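Local coordinates for protein superoxide dismutase [Cu-Zn] (Bacteroidetes bacterium GWA2_30_7, PDB 7B4O) that probably catalyses the dismutation of superoxide to oxygen and hydrogen peroxide, and here carries zinc at both metal positions of its active site, at residues Gly68-Glu73 with His116-Arg121; Met83-Gly88 with Asp107-Phe112. All blocks are in the same frame, centred on the assembly; numbering follows the deposited sequence.

Contact 1: Gly68-Glu73 with His116-Arg121; sequences GHFNPE and HSIIGR. With ZN (zinc ion), chain F.
Arg121 carries its side chain across one face of the Phe70 ring, at about a right angle to the Phe70 side chain. CG leaves CB anti to the carbonyl carbon, beside the backbone N. It stands almost straight above the ring, 4.1 Å from CG to the centroid of Phe70, a CH-pi contact. A bend at chi2 (-64°) then turns the chain toward the rim. CD follows over the same face, and Arg121 NE comes within 3.3 Å of Phe70 CE1. Next, Arg121 CZ lies 3.4 Å from Phe70 CE1. The guanidinium is tilted by 27° against the ring. At the tip, NH2 still passes near CE1, while NH1 bonds to the backbone O of Glu54. The opposite face of Phe70 is covered by Pro72 CD, 3.6 Å above the ring plane. Phe70 CG is anti to its backbone N, which sends the ring between these two layers. At the ring edge, Phe70 CE2 meets His116 O at 3.4 Å. An alanine in place of Arg121 would lose the chain over this face and the bond to Glu54, and would probably leave the Phe70 ring less firmly held.

Further out, His116 NE2 donates to Glu73 OE2 at 2.3 Å, a very short bond with an N-H...O angle of 149°. The oxygen lies in the imidazole plane and uses its anti lone pair. Pro72 CG packs beside this ring, 3.7 Å from His116 CD2.

The contact joins the loop 68-73, which brings the zinc ligand His69, to a second loop of the Cu-Zn superoxide dismutase beta barrel. At the dimer interface, Ile119 packs on Gly120 of the second subunit and Arg121 on its Ile151. Within the chain, Phe70, Ile118 and Arg121 all pack on Ile52 of strand 46-53, and Ile118 also reaches Ile149 of strand 143-151.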
loop_
_atom_site.group_PDB
_atom_site.type_symbol
_atom_site.label_atom_id
_atom_site.label_comp_id
_atom_site.label_asym_id
_atom_site.label_seq_id
_atom_site.Cartn_x
_atom_site.Cartn_y
_atom_site.Cartn_z
ATOM N N GLY A 68 -4.570 0.752 15.210
ATOM C CA GLY A 68 -5.761 1.548 15.533
ATOM C C GLY A 68 -5.997 2.647 14.523
ATOM O O GLY A 68 -5.349 2.639 13.457
ATOM N N HIS A 69 -6.912 3.559 14.821
ATOM C CA HIS A 69 -7.265 4.664 13.901
ATOM C C HIS A 69 -6.059 5.584 13.722
ATOM O O HIS A 69 -5.322 5.825 14.699
ATOM C CB HIS A 69 -8.520 5.402 14.365
ATOM C CG HIS A 69 -9.723 4.550 14.218
ATOM N ND1 HIS A 69 -11.006 5.028 14.359
ATOM C CD2 HIS A 69 -9.826 3.242 13.846
ATOM C CE1 HIS A 69 -11.854 4.048 14.104
ATOM N NE2 HIS A 69 -11.154 2.936 13.799
ATOM N N PHE A 70 -5.864 6.077 12.509
ATOM C CA PHE A 70 -4.822 7.091 12.256
ATOM C C PHE A 70 -5.242 8.370 13.000
ATOM O O PHE A 70 -6.282 8.992 12.671
ATOM C CB PHE A 70 -4.623 7.302 10.766
ATOM C CG PHE A 70 -3.563 8.313 10.433
ATOM C CD1 PHE A 70 -2.313 8.231 11.025
ATOM C CD2 PHE A 70 -3.808 9.330 9.530
ATOM C CE1 PHE A 70 -1.318 9.143 10.704
ATOM C CE2 PHE A 70 -2.816 10.257 9.228
ATOM C CZ PHE A 70 -1.580 10.157 9.816
ATOM N N ASN A 71 -4.456 8.731 14.013
ATOM C CA ASN A 71 -4.863 9.749 15.007
ATOM C C ASN A 71 -3.646 10.565 15.427
ATOM O O ASN A 71 -3.329 10.652 16.611
ATOM C CB ASN A 71 -5.549 9.079 16.194
ATOM C CG ASN A 71 -6.126 10.077 17.175
ATOM O OD1 ASN A 71 -6.420 11.221 16.814
ATOM N ND2 ASN A 71 -6.313 9.621 18.396
ATOM N N PRO A 72 -2.966 11.237 14.479
ATOM C CA PRO A 72 -1.763 11.995 14.821
ATOM C C PRO A 72 -2.059 13.192 15.739
ATOM O O PRO A 72 -1.141 13.637 16.414
ATOM C CB PRO A 72 -1.227 12.426 13.458
ATOM C CG PRO A 72 -2.454 12.496 12.586
ATOM C CD PRO A 72 -3.306 11.325 13.048
ATOM N N GLU A 73 -3.309 13.678 15.773
ATOM C CA GLU A 73 -3.690 14.831 16.642
ATOM C C GLU A 73 -4.081 14.354 18.047
ATOM O O GLU A 73 -4.303 15.209 18.890
ATOM C CB GLU A 73 -4.793 15.648 15.974
ATOM C CG GLU A 73 -4.278 16.422 14.766
ATOM C CD GLU A 73 -3.320 17.557 15.118
ATOM O OE1 GLU A 73 -3.638 18.316 16.050
ATOM O OE2 GLU A 73 -2.239 17.672 14.481
ATOM N N HIS A 116 0.399 14.700 9.256
ATOM C CA HIS A 116 -0.989 14.230 9.009
ATOM C C HIS A 116 -1.065 13.409 7.713
ATOM O O HIS A 116 -2.201 13.032 7.352
ATOM C CB HIS A 116 -1.973 15.407 8.931
ATOM C CG HIS A 116 -2.212 16.111 10.221
ATOM N ND1 HIS A 116 -3.159 17.129 10.349
ATOM C CD2 HIS A 116 -1.647 15.959 11.439
ATOM C CE1 HIS A 116 -3.151 17.565 11.588
ATOM N NE2 HIS A 116 -2.236 16.863 12.275
ATOM N N SER A 117 0.051 13.193 6.997
ATOM C CA SER A 117 0.011 12.548 5.658
ATOM C C SER A 117 -0.612 11.165 5.796
ATOM O O SER A 117 -0.200 10.404 6.678
ATOM C CB SER A 117 1.343 12.431 4.972
ATOM O OG SER A 117 1.184 11.752 3.730
ATOM N N ILE A 118 -1.533 10.838 4.896
ATOM C CA ILE A 118 -2.179 9.496 4.858
ATOM C C ILE A 118 -1.355 8.542 4.005
ATOM O O ILE A 118 -1.711 7.347 3.958
ATOM C CB ILE A 118 -3.632 9.593 4.375
ATOM C CG1 ILE A 118 -3.726 10.038 2.912
ATOM C CG2 ILE A 118 -4.429 10.476 5.323
ATOM C CD1 ILE A 118 -5.091 9.852 2.322
ATOM N N ILE A 119 -0.301 9.008 3.346
ATOM C CA ILE A 119 0.511 8.119 2.467
ATOM C C ILE A 119 1.191 7.062 3.339
ATOM O O ILE A 119 1.849 7.405 4.327
ATOM C CB ILE A 119 1.535 8.918 1.643
ATOM C CG1 ILE A 119 0.876 9.969 0.750
ATOM C CG2 ILE A 119 2.417 7.973 0.852
ATOM C CD1 ILE A 119 -0.139 9.451 -0.222
ATOM N N GLY A 120 1.038 5.796 2.959
ATOM C CA GLY A 120 1.642 4.655 3.668
ATOM C C GLY A 120 0.813 4.212 4.860
ATOM O O GLY A 120 1.244 3.282 5.558
ATOM N N ARG A 121 -0.342 4.827 5.088
ATOM C CA ARG A 121 -1.292 4.342 6.109
ATOM C C ARG A 121 -2.189 3.296 5.441
ATOM O O ARG A 121 -2.043 3.055 4.229
ATOM C CB ARG A 121 -2.087 5.506 6.711
ATOM C CG ARG A 121 -1.217 6.641 7.232
ATOM C CD ARG A 121 -0.334 6.229 8.381
ATOM N NE ARG A 121 0.604 7.288 8.738
ATOM C CZ ARG A 121 1.398 7.274 9.798
ATOM N NH1 ARG A 121 1.358 6.269 10.653
ATOM N NH2 ARG A 121 2.229 8.283 10.001
HETATM ZN ZN ZN F . -11.619 6.959 14.790
#

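Contact 2: Met83-Gly88 with Asp107-Phe112. With ZN (zinc ion), chain F.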
loop_
_atom_site.group_PDB
_atom_site.type_symbol
_atom_site.label_atom_id
_atom_site.label_comp_id
_atom_site.label_asym_id
_atom_site.label_seq_id
_atom_site.Cartn_x
_atom_site.Cartn_y
_atom_site.Cartn_z
ATOM N N MET A 83 -15.511 18.160 14.372
ATOM C CA MET A 83 -14.184 18.724 14.720
ATOM C C MET A 83 -13.455 17.723 15.617
ATOM O O MET A 83 -12.248 17.547 15.460
ATOM C CB MET A 83 -14.360 20.059 15.442
ATOM C CG MET A 83 -15.011 21.109 14.576
ATOM S SD MET A 83 -14.022 21.416 13.104
ATOM C CE MET A 83 -14.962 20.540 11.861
ATOM N N SER A 84 -14.191 17.067 16.517
ATOM C CA SER A 84 -13.657 16.011 17.409
ATOM C C SER A 84 -13.661 14.679 16.649
ATOM O O SER A 84 -14.640 13.915 16.781
ATOM C CB SER A 84 -14.440 15.952 18.689
ATOM O OG SER A 84 -13.862 15.017 19.569
ATOM N N ARG A 85 -12.618 14.448 15.855
ATOM C CA ARG A 85 -12.458 13.218 15.048
ATOM C C ARG A 85 -10.977 12.879 14.911
ATOM O O ARG A 85 -10.122 13.764 15.041
ATOM C CB ARG A 85 -13.102 13.366 13.667
ATOM C CG ARG A 85 -12.447 14.414 12.782
ATOM C CD ARG A 85 -12.924 14.329 11.344
ATOM N NE ARG A 85 -12.028 13.525 10.505
ATOM C CZ ARG A 85 -11.983 13.584 9.184
ATOM N NH1 ARG A 85 -12.807 14.378 8.522
ATOM N NH2 ARG A 85 -11.100 12.858 8.527
ATOM N N HIS A 86 -10.708 11.612 14.628
ATOM C CA HIS A 86 -9.398 11.128 14.153
ATOM C C HIS A 86 -9.248 11.553 12.692
ATOM O O HIS A 86 -10.270 11.619 11.987
ATOM C CB HIS A 86 -9.340 9.598 14.250
ATOM C CG HIS A 86 -9.544 9.067 15.623
ATOM N ND1 HIS A 86 -10.198 7.889 15.879
ATOM C CD2 HIS A 86 -9.178 9.562 16.826
ATOM C CE1 HIS A 86 -10.187 7.672 17.180
ATOM N NE2 HIS A 86 -9.583 8.677 17.774
ATOM N N ILE A 87 -8.027 11.833 12.252
ATOM C CA ILE A 87 -7.771 12.054 10.804
ATOM C C ILE A 87 -8.381 10.874 10.032
ATOM O O ILE A 87 -8.996 11.099 8.979
ATOM C CB ILE A 87 -6.277 12.231 10.504
ATOM C CG1 ILE A 87 -5.686 13.471 11.180
ATOM C CG2 ILE A 87 -6.053 12.264 9.001
ATOM C CD1 ILE A 87 -6.400 14.769 10.870
ATOM N N GLY A 88 -8.267 9.663 10.570
ATOM C CA GLY A 88 -8.719 8.453 9.851
ATOM C C GLY A 88 -10.224 8.229 9.866
ATOM O O GLY A 88 -10.661 7.182 9.340
ATOM N N ASP A 107 -13.190 15.635 2.057
ATOM C CA ASP A 107 -12.577 15.626 3.401
ATOM C C ASP A 107 -11.651 16.836 3.509
ATOM O O ASP A 107 -10.835 17.053 2.620
ATOM C CB ASP A 107 -11.860 14.303 3.648
ATOM C CG ASP A 107 -11.503 14.131 5.106
ATOM O OD1 ASP A 107 -10.579 14.824 5.567
ATOM O OD2 ASP A 107 -12.142 13.319 5.757
ATOM N N LYS A 108 -11.793 17.612 4.584
ATOM C CA LYS A 108 -11.036 18.875 4.785
ATOM C C LYS A 108 -9.842 18.648 5.720
ATOM O O LYS A 108 -9.138 19.624 6.000
ATOM C CB LYS A 108 -11.988 19.943 5.321
ATOM C CG LYS A 108 -13.070 20.347 4.331
ATOM C CD LYS A 108 -13.710 21.687 4.635
ATOM C CE LYS A 108 -14.433 22.278 3.444
ATOM N NZ LYS A 108 -13.515 23.036 2.557
ATOM N N MET A 109 -9.602 17.420 6.174
ATOM C CA MET A 109 -8.546 17.116 7.175
ATOM C C MET A 109 -7.406 16.286 6.570
ATOM O O MET A 109 -6.260 16.465 6.996
ATOM C CB MET A 109 -9.139 16.373 8.375
ATOM C CG MET A 109 -10.150 17.195 9.135
ATOM S SD MET A 109 -10.251 16.672 10.842
ATOM C CE MET A 109 -11.339 17.922 11.537
ATOM N N ILE A 110 -7.690 15.386 5.629
ATOM C CA ILE A 110 -6.636 14.464 5.121
ATOM C C ILE A 110 -5.707 15.228 4.161
ATOM O O ILE A 110 -6.188 16.062 3.360
ATOM C CB ILE A 110 -7.243 13.174 4.532
ATOM C CG1 ILE A 110 -8.140 13.421 3.322
ATOM C CG2 ILE A 110 -7.982 12.398 5.618
ATOM C CD1 ILE A 110 -8.922 12.183 2.922
ATOM N N VAL A 111 -4.403 14.976 4.277
ATOM C CA VAL A 111 -3.349 15.586 3.411
ATOM C C VAL A 111 -2.372 14.493 2.967
ATOM O O VAL A 111 -2.455 13.367 3.501
ATOM C CB VAL A 111 -2.620 16.737 4.128
ATOM C CG1 VAL A 111 -3.571 17.875 4.476
ATOM C CG2 VAL A 111 -1.903 16.259 5.374
ATOM N N PHE A 112 -1.475 14.821 2.035
ATOM C CA PHE A 112 -0.517 13.867 1.423
ATOM C C PHE A 112 0.928 14.180 1.823
ATOM O O PHE A 112 1.840 13.536 1.276
ATOM C CB PHE A 112 -0.642 13.879 -0.101
ATOM C CG PHE A 112 -2.033 13.616 -0.625
ATOM C CD1 PHE A 112 -2.821 12.603 -0.099
ATOM C CD2 PHE A 112 -2.556 14.379 -1.654
ATOM C CE1 PHE A 112 -4.102 12.381 -0.580
ATOM C CE2 PHE A 112 -3.834 14.143 -2.138
ATOM C CZ PHE A 112 -4.608 13.148 -1.603
HETATM ZN ZN ZN F . -11.619 6.959 14.790
#
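A buried salt bridge leads the polar contacts. Arg85 meets Asp107 tip to tip, with NH1 and NH2 both bonded to the one oxygen OD2. Each of these nitrogens lies 3.0 Å from Asp107 OD2. NH2 approaches along the syn lone pair, whereas NH1 comes from above the carboxylate plane. The two flat groups are turned 84° apart. Arg85 also grips its own loop. Arg85 NE donates almost straight to His86 O (176°). Arg85 NH2 reaches Ile87 O at 2.8 Å. NH1 has a further partner in Pro80 O. In the loop 107-112, Asp107 OD1 accepts from the backbone N of Met109, an Asx turn, and from that of Ile110 one residue further on. OD2 is also bonded to Tyr105 OH.

The van der Waals contacts centre on Met109. Its extended chain places SD over one face of the guanidinium, 3.6 Å from Arg85 CD. Met109 CB meets Ile87 CD1 at 4.0 Å. Beside it, Ile87 CG2 and Ile110 CG2 touch at 3.9 Å.

Arg85 has bonds from all three guanidinium nitrogens, and both Asp107 oxygens are occupied. Such pairing probably keeps the carboxylate ionised despite its burial. Through NE, Arg85 holds the carbonyl of the zinc ligand His86 and so probably helps to position it from the second shell; the salt bridge joins this arginine to Asp107 at the end of strand 101-107.

Contact 2 is nested along the chain inside the loop closed by contact 1, and their centres lie 9 Å apart. Two probable backbone hydrogen bonds join them. Phe70 O lies 3.0 Å from Gly88 N, and Ile118 N lies 3.0 Å from Val111 O. Ile87 adds packing against Phe70 and Pro72. The zinc ion is a shared point: it is bound by His69 ND1 of contact 1 at 2.1 Å and by His86 ND1 of contact 2 at 2.0 Å. His77 and Asp89 complete this site. His69 also belongs to the neighbouring zinc site with His51, His53 and His126, so contact 1 reaches both metals of the active site.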